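Side-chain contacts in TRAP dicarboxylate transporter, DctP subunit (Ochrobactrum anthropi, PDB 4P47), which probably serves as the periplasmic receptor that captures a small organic solute and hands it to a TRAP-type membrane transporter: residues Lys134-Asp138 with Thr139-Gly143; Val181-Phe184 with Asn185-Ala189; Val242-Ser245 with Lys246-Asp250; Asp306-Lys309 with Pro310-Lys314; Ala317-Gly320 with Ala321-Asp325. All coordinates share one frame; numbering follows the deposited sequence.

Interaction 1. Residues Lys134-Asp138 with Thr139-Gly143; sequences KRLPD and TGLIG
L136 and T139 hold the tight turn after helix 127-133 together through one carbonyl. The hydroxyl OG1 of T139 bends back and donates to O of L136 over 2.8 Å, in the carbonyl plane and on a lone pair. It arrives there because chi1 (73°) tucks OG1 between the backbone N and the carbonyl carbon, while CG2 is left beside O of R135. The backbone N of T139 reaches the same O of L136 at 2.9 Å, but from above the carbonyl plane. A weak bond from L141 N, at 3.3 Å from L136 O, adds a third donor. Around this carbonyl the chain makes a short 3-10 turn, with G140 N bonded to P137 O at 3.0 Å, and G140 takes a positive phi that suits glycine before the chain enters strand 141-156 of the mixed sheet. The side chain of L136 packs along the start of this strand: its CB is 4.1 Å from CB of L141, and its CD1 is 3.8 Å from N of G143, where a CB on the glycine would come tight against that methyl. CG of P137 meets CD1 of I142 at 4.0 Å, the two side chains crossing at about a right angle.

Interaction 2. Residues Val181-Phe184 with Asn185-Ala189; sequences VALF and NALGA
F184 and L187 make the tightly packed side of this last helical turn, N185 and V181 its solvent side. On the packed side, CD1 of L187 stands over one face of the F184 ring, displaced toward the rim, 4.2 Å from ring atom CD1. The same methyl carbon of L187 lies 3.8 Å from CD1 of L183, so it touches both L183 and F184. CB of A189 comes up at the edge of the F184 ring, near its plane. Replacing L187 by an alanine would probably leave that ring face and the L183 methyl without their partner and open a gap there. Toward solvent, the amide of N185 folds back along V181, and its ND2 donates to O of V181 over 2.8 Å. N185 N reaches the same oxygen from the opposite face of the carbonyl plane, at 3.1 Å, and two donors of one residue grip it. With CG beside its backbone N (chi1 -82°), N185 can reach back in this way. The helix closes in a Schellman motif: A189 N bonds to F184 O at 2.9 Å and G188 N to N185 O, also at 2.9 Å, while G188 has positive phi. Helix 178-186 bridges parallel strands 171-173 and 190-192 as a beta-alpha-beta crossover; A182, A186 and L187 pack on helix 298-312, L187 and A189 on helix 164-167, and F184 meets H235 edge-to-face.

Interaction 3. Residues Val242-Ser245 with Lys246-Asp250; sequences VMIS and KKFWD
At the junction where strand 229-245 turns into helix 246-249, S245 occupies the N-cap position and I244, one residue earlier, packs against the first helical turn. The carbonyl O of S245 accepts the amide of W249, N to O 2.9 Å, in a nearly straight bond (173°). The hydroxyl of S245, extended away from its own backbone N (chi1 168°), is used outside this junction, where OG bonds to the carbonyl of L83. I244 spreads its two branches between the aromatic rings. CD1 of I244 comes in at the edge of the F248 ring, in the ring plane, 3.7 Å from CD2 of F248. CG2 of I244 reaches the six-membered part of the indole, 3.6 Å from CE3 of W249, and the two side chains meet at about a right angle. The strand pairs antiparallel with strand 141-156 in the mixed sheet, and I142 and L144 of that strand also pack on I244. With an alanine at I244, both branches would go, and the F248 edge and the W249 ring would probably lose their common support and be freer to shift. K246 runs out almost straight and then bends at its last torsion, bringing NZ to 2.7 Å from OD2 of D250. This salt bridge uses the syn lone pair of OD2. K257 adds a cation-pi contact to W249.

Interaction 4. Residues Asp306-Lys309 with Pro310-Lys314; sequences DAVK and PIIDK
K309 and D313, one helical turn apart, are joined on the surface by a salt bridge. NZ of K309 sits 2.9 Å from OD2 of D313, on the syn lone pair of that oxygen, and makes a weaker bond to OD1 at 3.2 Å, so the ammonium group faces both oxygens of the carboxylate. The lysine chain is extended from CB to CE, with CG opposite its backbone N (chi1 -178°), and only its last torsion bends to bring NZ to the carboxylate of D313; on the way CG also passes the two carboxylate oxygens.

Among the backbone bonds, I312 N reaches V308 O at 3.0 Å and is almost straight (170°), and D313 N reaches K309 O at 2.8 Å. I311 N contributes only a weak bond to V308 O. P310 has no amide hydrogen, and its CD lies 3.5 Å from O of D306, the carbonyl a regular helix would bond at this step; the ring also crowds CB of K309.

The apolar contact is one pair: CG2 of V308 and CG1 of I312, 4.0 Å apart, with the two side chains side by side and pointing the same way. That face turns inward, V308 packing on L183 and I312 on L110 and P111. The arrangement is that of a proline-kinked helix: P310 and I311 lack the regular i to i-4 bond, I311 keeping only its weak bond to V308 O, and the regular pattern resumes at I312.

Interaction 5. Residues Ala317-Gly320 with Ala321-Asp325; sequences AEIG and AETVD
I319 is the side chain that closes over the bend between helix 316-319 and helix 321-336. Its CB already lies 4.0 Å from CG2 of V324. From there the chain forks: CG1 is set opposite the carbonyl carbon (chi1 -69°), which puts CG2 opposite the backbone N and aims it at the next helix. CG2 touches two methyl groups at once, CG2 of V324 at 3.6 Å and CG2 of T323 at 3.8 Å, and the I319 side chain crosses both of theirs at about a right angle. Beyond the two segments the I319 side chain packs on E106 and A107. T323 in turn touches A104 and R135.

The carbonyl of I319 is tied to the new helix through a water. This water donates to O of I319 over 2.9 Å and lies 2.5 Å from OG1 of T323, to which it is also hydrogen-bonded. It thus spans a backbone oxygen and a hydroxyl that are themselves 4.1 Å apart.

G320 provides the direct backbone link: its O takes the amide of V324, N to O 3.0 Å, in a nearly straight bond (172°). G320 also has positive phi (112°), where a side chain would run into the preceding carbonyl oxygen. Two helices thus meet at one glycine, which is the first residue to leave helix 316-319 and the N-cap of helix 321-336.

Overall arrangement
The five contacts form two touching pairs, with interaction 5 in between. Interactions 1 and 3, with centres 9 Å apart, meet in the sheet, where strands 141-156 and 229-245 pair: I142 O and I244 N lie 2.9 Å apart, probably hydrogen-bonded. Interactions 2 and 4, 10 Å apart by their centres, pack the end of helix 178-186 on helix 298-312. Interaction 5 follows interaction 4 directly in the chain and brushes interaction 1, with R135 beside T323. Interactions 2 and 3 lie on opposite sides of the chain's centre, about 37 Å apart between centres. The ligand pocket holds the C-terminus in this crystal. The five contacts are structural, and each centre lies about 19 to 21 Å from the centre of the chain.

Interaction 1. Residues Lys134-Asp138 with Thr139-Gly143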
# COMPACT_ATOMS: atom_id res chain seq x y z
N LYS A 134 12.16 12.47 3.42
CA LYS A 134 13.33 13.19 3.92
C LYS A 134 14.07 12.47 5.03
O LYS A 134 15.24 12.73 5.29
CB LYS A 134 12.92 14.60 4.36
CG LYS A 134 12.56 15.47 3.16
CD LYS A 134 12.88 16.94 3.37
CE LYS A 134 11.70 17.70 3.93
NZ LYS A 134 11.95 19.18 3.90
N ARG A 135 13.40 11.52 5.68
CA ARG A 135 13.98 10.75 6.76
C ARG A 135 14.82 9.56 6.26
O ARG A 135 15.49 8.89 7.06
CB ARG A 135 12.85 10.24 7.68
CG ARG A 135 12.01 11.38 8.28
CD ARG A 135 10.72 10.90 8.99
NE ARG A 135 9.96 12.05 9.49
CZ ARG A 135 10.13 12.59 10.70
NH1 ARG A 135 11.03 12.09 11.53
NH2 ARG A 135 9.42 13.65 11.06
N LEU A 136 14.80 9.30 4.96
CA LEU A 136 15.43 8.09 4.43
C LEU A 136 16.95 8.16 4.26
O LEU A 136 17.62 7.16 4.50
CB LEU A 136 14.74 7.64 3.13
CG LEU A 136 13.33 7.09 3.36
CD1 LEU A 136 12.65 6.89 2.01
CD2 LEU A 136 13.33 5.79 4.15
N PRO A 137 17.50 9.30 3.79
CA PRO A 137 18.94 9.31 3.47
C PRO A 137 19.85 8.89 4.62
O PRO A 137 20.81 8.15 4.40
CB PRO A 137 19.18 10.75 3.03
CG PRO A 137 17.87 11.13 2.39
CD PRO A 137 16.83 10.51 3.27
N ASP A 138 19.52 9.27 5.85
CA ASP A 138 20.35 8.89 6.99
C ASP A 138 20.39 7.38 7.21
O ASP A 138 21.29 6.87 7.88
CB ASP A 138 19.90 9.59 8.27
CG ASP A 138 20.24 11.06 8.28
OD1 ASP A 138 21.06 11.49 7.44
OD2 ASP A 138 19.69 11.79 9.13
N THR A 139 19.43 6.66 6.65
CA THR A 139 19.38 5.20 6.76
C THR A 139 19.94 4.49 5.54
O THR A 139 19.84 3.25 5.46
CB THR A 139 17.94 4.69 7.02
OG1 THR A 139 17.16 4.79 5.82
CG2 THR A 139 17.25 5.47 8.13
N GLY A 140 20.50 5.22 4.58
CA GLY A 140 21.08 4.63 3.39
C GLY A 140 20.11 4.42 2.24
O GLY A 140 20.44 3.67 1.31
N LEU A 141 18.97 5.10 2.26
CA LEU A 141 17.90 4.95 1.26
C LEU A 141 17.50 6.31 0.71
O LEU A 141 17.50 7.29 1.43
CB LEU A 141 16.69 4.30 1.92
CG LEU A 141 16.93 2.87 2.44
CD1 LEU A 141 15.82 2.45 3.37
CD2 LEU A 141 17.06 1.88 1.26
N ILE A 142 17.15 6.36 -0.57
CA ILE A 142 16.61 7.55 -1.19
C ILE A 142 15.21 7.22 -1.72
O ILE A 142 15.06 6.30 -2.55
CB ILE A 142 17.48 7.99 -2.39
CG1 ILE A 142 18.93 8.20 -1.95
CG2 ILE A 142 16.92 9.25 -3.05
CD1 ILE A 142 19.16 9.30 -0.94
N GLY A 143 14.21 7.97 -1.30
CA GLY A 143 12.85 7.81 -1.81
C GLY A 143 12.64 8.59 -3.10
O GLY A 143 13.02 9.76 -3.22

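Interaction 2. Residues Val181-Phe184 with Asn185-Ala189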
# COMPACT_ATOMS: atom_id res chain seq x y z
N VAL A 181 -3.27 -5.30 14.35
CA VAL A 181 -3.76 -6.07 15.49
C VAL A 181 -4.57 -5.16 16.43
O VAL A 181 -5.64 -5.55 16.89
CB VAL A 181 -2.58 -6.72 16.24
CG1 VAL A 181 -3.04 -7.33 17.55
CG2 VAL A 181 -1.92 -7.78 15.39
N ALA A 182 -4.07 -3.96 16.69
CA ALA A 182 -4.82 -3.01 17.50
C ALA A 182 -6.16 -2.67 16.85
O ALA A 182 -7.20 -2.65 17.50
CB ALA A 182 -4.00 -1.72 17.73
N LEU A 183 -6.13 -2.43 15.54
CA LEU A 183 -7.32 -2.05 14.78
C LEU A 183 -8.41 -3.11 14.88
O LEU A 183 -9.55 -2.82 15.22
CB LEU A 183 -6.94 -1.84 13.31
CG LEU A 183 -8.10 -1.75 12.32
CD1 LEU A 183 -9.01 -0.56 12.63
CD2 LEU A 183 -7.55 -1.68 10.92
N PHE A 184 -8.06 -4.35 14.59
CA PHE A 184 -9.10 -5.37 14.54
C PHE A 184 -9.61 -5.73 15.93
O PHE A 184 -10.81 -5.98 16.10
CB PHE A 184 -8.64 -6.55 13.67
CG PHE A 184 -8.89 -6.28 12.20
CD1 PHE A 184 -10.12 -6.56 11.64
CD2 PHE A 184 -7.94 -5.65 11.43
CE1 PHE A 184 -10.38 -6.25 10.31
CE2 PHE A 184 -8.18 -5.32 10.11
CZ PHE A 184 -9.39 -5.62 9.55
N ASN A 185 -8.75 -5.68 16.94
CA ASN A 185 -9.24 -5.83 18.32
C ASN A 185 -10.19 -4.69 18.69
O ASN A 185 -11.21 -4.92 19.32
CB ASN A 185 -8.11 -5.92 19.33
CG ASN A 185 -7.53 -7.29 19.43
OD1 ASN A 185 -8.11 -8.19 20.03
ND2 ASN A 185 -6.38 -7.49 18.84
N ALA A 186 -9.86 -3.46 18.31
CA ALA A 186 -10.73 -2.32 18.58
C ALA A 186 -12.09 -2.47 17.91
O ALA A 186 -13.10 -1.94 18.39
CB ALA A 186 -10.06 -1.01 18.12
N LEU A 187 -12.11 -3.18 16.79
CA LEU A 187 -13.35 -3.44 16.05
C LEU A 187 -14.13 -4.64 16.61
O LEU A 187 -15.22 -4.96 16.09
CB LEU A 187 -13.05 -3.65 14.57
CG LEU A 187 -12.51 -2.45 13.80
CD1 LEU A 187 -12.00 -2.88 12.43
CD2 LEU A 187 -13.58 -1.38 13.68
N GLY A 188 -13.59 -5.30 17.63
CA GLY A 188 -14.26 -6.45 18.23
C GLY A 188 -13.95 -7.81 17.61
O GLY A 188 -14.56 -8.82 18.00
N ALA A 189 -13.01 -7.85 16.68
CA ALA A 189 -12.64 -9.09 16.00
C ALA A 189 -11.47 -9.73 16.72
O ALA A 189 -10.80 -9.10 17.53
CB ALA A 189 -12.27 -8.83 14.54

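Interaction 3. Residues Val242-Ser245 with Lys246-Asp250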
# COMPACT_ATOMS: atom_id res chain seq x y z
N VAL A 242 8.97 3.74 -4.04
CA VAL A 242 10.08 3.40 -4.93
C VAL A 242 11.34 4.02 -4.36
O VAL A 242 11.38 5.24 -4.10
CB VAL A 242 9.83 3.97 -6.34
CG1 VAL A 242 10.98 3.61 -7.28
CG2 VAL A 242 8.49 3.46 -6.91
N MET A 243 12.34 3.19 -4.13
CA MET A 243 13.58 3.61 -3.51
C MET A 243 14.79 3.21 -4.32
O MET A 243 14.77 2.23 -5.09
CB MET A 243 13.71 2.95 -2.13
CG MET A 243 12.70 3.45 -1.13
SD MET A 243 12.65 2.54 0.45
CE MET A 243 12.11 0.91 -0.12
N ILE A 244 15.86 3.97 -4.11
CA ILE A 244 17.15 3.66 -4.68
C ILE A 244 18.21 3.71 -3.57
O ILE A 244 18.11 4.50 -2.63
CB ILE A 244 17.43 4.62 -5.89
CG1 ILE A 244 18.69 4.22 -6.63
CG2 ILE A 244 17.49 6.09 -5.46
CD1 ILE A 244 18.75 4.81 -8.02
N SER A 245 19.20 2.83 -3.68
CA SER A 245 20.30 2.74 -2.72
C SER A 245 21.06 4.07 -2.66
O SER A 245 21.48 4.60 -3.68
CB SER A 245 21.23 1.61 -3.14
OG SER A 245 22.46 1.63 -2.42
N LYS A 246 21.26 4.63 -1.46
CA LYS A 246 22.04 5.86 -1.35
C LYS A 246 23.51 5.67 -1.79
O LYS A 246 24.09 6.56 -2.41
CB LYS A 246 21.98 6.43 0.06
CG LYS A 246 22.77 7.73 0.25
CD LYS A 246 22.48 8.36 1.60
CE LYS A 246 23.14 9.74 1.73
NZ LYS A 246 24.62 9.65 1.62
N LYS A 247 24.09 4.52 -1.48
CA LYS A 247 25.46 4.23 -1.92
C LYS A 247 25.57 4.41 -3.45
O LYS A 247 26.51 5.01 -3.96
CB LYS A 247 25.84 2.81 -1.51
CG LYS A 247 27.28 2.44 -1.70
CD LYS A 247 27.64 1.23 -0.83
CE LYS A 247 29.07 0.77 -1.05
NZ LYS A 247 30.02 1.91 -1.11
N PHE A 248 24.60 3.87 -4.18
CA PHE A 248 24.55 4.03 -5.64
C PHE A 248 24.24 5.47 -6.11
O PHE A 248 24.91 6.01 -6.98
CB PHE A 248 23.50 3.06 -6.22
CG PHE A 248 23.37 3.11 -7.71
CD1 PHE A 248 24.36 2.54 -8.52
CD2 PHE A 248 22.26 3.66 -8.33
CE1 PHE A 248 24.24 2.55 -9.90
CE2 PHE A 248 22.16 3.69 -9.72
CZ PHE A 248 23.15 3.14 -10.49
N TRP A 249 23.21 6.07 -5.52
CA TRP A 249 22.81 7.45 -5.80
C TRP A 249 23.96 8.42 -5.65
O TRP A 249 24.12 9.29 -6.49
CB TRP A 249 21.70 7.82 -4.81
CG TRP A 249 20.98 9.10 -5.05
CD1 TRP A 249 21.08 10.24 -4.29
CD2 TRP A 249 20.03 9.38 -6.07
NE1 TRP A 249 20.23 11.20 -4.78
CE2 TRP A 249 19.57 10.69 -5.88
CE3 TRP A 249 19.49 8.64 -7.13
CZ2 TRP A 249 18.63 11.29 -6.70
CZ3 TRP A 249 18.55 9.24 -7.94
CH2 TRP A 249 18.13 10.54 -7.71
N ASP A 250 24.77 8.26 -4.61
CA ASP A 250 25.87 9.19 -4.33
C ASP A 250 26.93 9.17 -5.42
O ASP A 250 27.69 10.12 -5.56
CB ASP A 250 26.48 8.91 -2.96
CG ASP A 250 25.63 9.44 -1.82
OD1 ASP A 250 24.76 10.30 -2.07
OD2 ASP A 250 25.85 9.02 -0.68

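Interaction 4. Residues Asp306-Lys309 with Pro310-Lys314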
# COMPACT_ATOMS: atom_id res chain seq x y z
N ASP A 306 -13.94 6.84 14.28
CA ASP A 306 -14.10 7.43 15.61
C ASP A 306 -14.09 6.34 16.69
O ASP A 306 -13.57 6.55 17.78
CB ASP A 306 -15.38 8.27 15.70
CG ASP A 306 -15.30 9.56 14.89
OD1 ASP A 306 -14.19 9.94 14.45
OD2 ASP A 306 -16.35 10.20 14.68
N ALA A 307 -14.64 5.17 16.39
CA ALA A 307 -14.67 4.09 17.35
C ALA A 307 -13.29 3.54 17.64
O ALA A 307 -13.02 3.07 18.75
CB ALA A 307 -15.60 2.97 16.87
N VAL A 308 -12.38 3.62 16.68
CA VAL A 308 -11.06 3.06 16.88
C VAL A 308 -10.02 4.11 17.28
O VAL A 308 -8.94 3.77 17.76
CB VAL A 308 -10.56 2.21 15.67
CG1 VAL A 308 -11.59 1.13 15.34
CG2 VAL A 308 -10.27 3.06 14.45
N LYS A 309 -10.36 5.39 17.14
CA LYS A 309 -9.39 6.44 17.40
C LYS A 309 -8.71 6.36 18.77
O LYS A 309 -7.50 6.54 18.86
CB LYS A 309 -10.05 7.81 17.25
CG LYS A 309 -9.05 8.94 17.47
CD LYS A 309 -9.66 10.31 17.22
CE LYS A 309 -8.59 11.40 17.23
NZ LYS A 309 -7.90 11.51 18.56
N PRO A 310 -9.48 6.14 19.85
CA PRO A 310 -8.78 6.13 21.15
C PRO A 310 -7.72 5.03 21.27
O PRO A 310 -6.75 5.19 22.02
CB PRO A 310 -9.91 5.92 22.17
CG PRO A 310 -11.17 6.35 21.46
CD PRO A 310 -10.94 6.00 20.00
N ILE A 311 -7.90 3.94 20.54
CA ILE A 311 -6.91 2.86 20.51
C ILE A 311 -5.73 3.28 19.63
O ILE A 311 -4.58 3.18 20.03
CB ILE A 311 -7.54 1.55 19.99
CG1 ILE A 311 -8.49 0.95 21.03
CG2 ILE A 311 -6.47 0.52 19.66
CD1 ILE A 311 -9.88 1.57 21.06
N ILE A 312 -6.04 3.77 18.43
CA ILE A 312 -5.03 4.13 17.44
C ILE A 312 -4.16 5.29 17.91
O ILE A 312 -3.01 5.38 17.52
CB ILE A 312 -5.71 4.45 16.08
CG1 ILE A 312 -6.47 3.22 15.57
CG2 ILE A 312 -4.69 4.95 15.06
CD1 ILE A 312 -5.64 1.96 15.46
N ASP A 313 -4.69 6.15 18.80
CA ASP A 313 -3.92 7.27 19.32
C ASP A 313 -2.65 6.81 20.05
O ASP A 313 -1.72 7.60 20.23
CB ASP A 313 -4.77 8.12 20.29
CG ASP A 313 -5.72 9.08 19.56
OD1 ASP A 313 -5.52 9.41 18.37
OD2 ASP A 313 -6.69 9.51 20.23
N LYS A 314 -2.59 5.55 20.45
CA LYS A 314 -1.43 5.03 21.17
C LYS A 314 -0.15 5.01 20.33
O LYS A 314 0.95 4.97 20.88
CB LYS A 314 -1.71 3.61 21.68
CG LYS A 314 -1.60 2.49 20.60
CD LYS A 314 -1.75 1.10 21.18
CE LYS A 314 -3.14 0.89 21.81
NZ LYS A 314 -3.32 -0.48 22.39

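Interaction 5. Residues Ala317-Gly320 with Ala321-Asp325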
# COMPACT_ATOMS: atom_id res chain seq x y z
N ALA A 317 2.81 8.63 19.77
CA ALA A 317 4.05 9.01 20.45
C ALA A 317 5.23 8.48 19.65
O ALA A 317 6.20 9.19 19.46
CB ALA A 317 4.07 8.47 21.89
N GLU A 318 5.14 7.25 19.14
CA GLU A 318 6.31 6.69 18.45
C GLU A 318 6.43 7.19 17.01
O GLU A 318 7.54 7.38 16.51
CB GLU A 318 6.33 5.16 18.50
CG GLU A 318 5.25 4.49 17.69
CD GLU A 318 5.29 2.98 17.81
OE1 GLU A 318 6.10 2.46 18.60
OE2 GLU A 318 4.50 2.30 17.11
N ILE A 319 5.30 7.44 16.36
CA ILE A 319 5.30 8.04 15.03
C ILE A 319 5.84 9.47 15.11
O ILE A 319 6.66 9.90 14.28
CB ILE A 319 3.89 8.03 14.40
CG1 ILE A 319 3.48 6.59 14.06
CG2 ILE A 319 3.86 8.89 13.15
CD1 ILE A 319 2.00 6.40 13.73
N GLY A 320 5.36 10.21 16.11
CA GLY A 320 5.74 11.59 16.33
C GLY A 320 4.58 12.54 16.07
O GLY A 320 3.92 12.47 15.03
N ALA A 321 4.33 13.45 17.02
CA ALA A 321 3.29 14.46 16.84
C ALA A 321 3.47 15.26 15.55
O ALA A 321 2.50 15.61 14.89
CB ALA A 321 3.26 15.40 18.05
N GLU A 322 4.72 15.57 15.20
CA GLU A 322 4.99 16.34 14.00
C GLU A 322 4.34 15.67 12.78
O GLU A 322 3.66 16.30 11.97
CB GLU A 322 6.50 16.49 13.78
CG GLU A 322 6.90 17.30 12.55
CD GLU A 322 6.87 18.81 12.77
OE1 GLU A 322 6.98 19.25 13.94
OE2 GLU A 322 6.75 19.56 11.78
N THR A 323 4.61 14.40 12.63
CA THR A 323 4.08 13.65 11.51
C THR A 323 2.56 13.48 11.61
O THR A 323 1.83 13.75 10.65
CB THR A 323 4.77 12.28 11.42
OG1 THR A 323 6.17 12.46 11.18
CG2 THR A 323 4.20 11.45 10.30
N VAL A 324 2.05 13.10 12.79
CA VAL A 324 0.61 12.87 12.92
C VAL A 324 -0.23 14.15 12.76
O VAL A 324 -1.26 14.13 12.09
CB VAL A 324 0.30 12.16 14.25
CG1 VAL A 324 -1.20 12.00 14.44
CG2 VAL A 324 0.98 10.81 14.28
N ASP A 325 0.19 15.26 13.38
CA ASP A 325 -0.57 16.50 13.26
C ASP A 325 -0.67 16.97 11.82
O ASP A 325 -1.74 17.40 11.37
CB ASP A 325 0.08 17.63 14.06
CG ASP A 325 -0.02 17.43 15.56
OD1 ASP A 325 -0.88 16.66 16.03
OD2 ASP A 325 0.78 18.09 16.26
O HOH W 1 6.93 12.67 13.50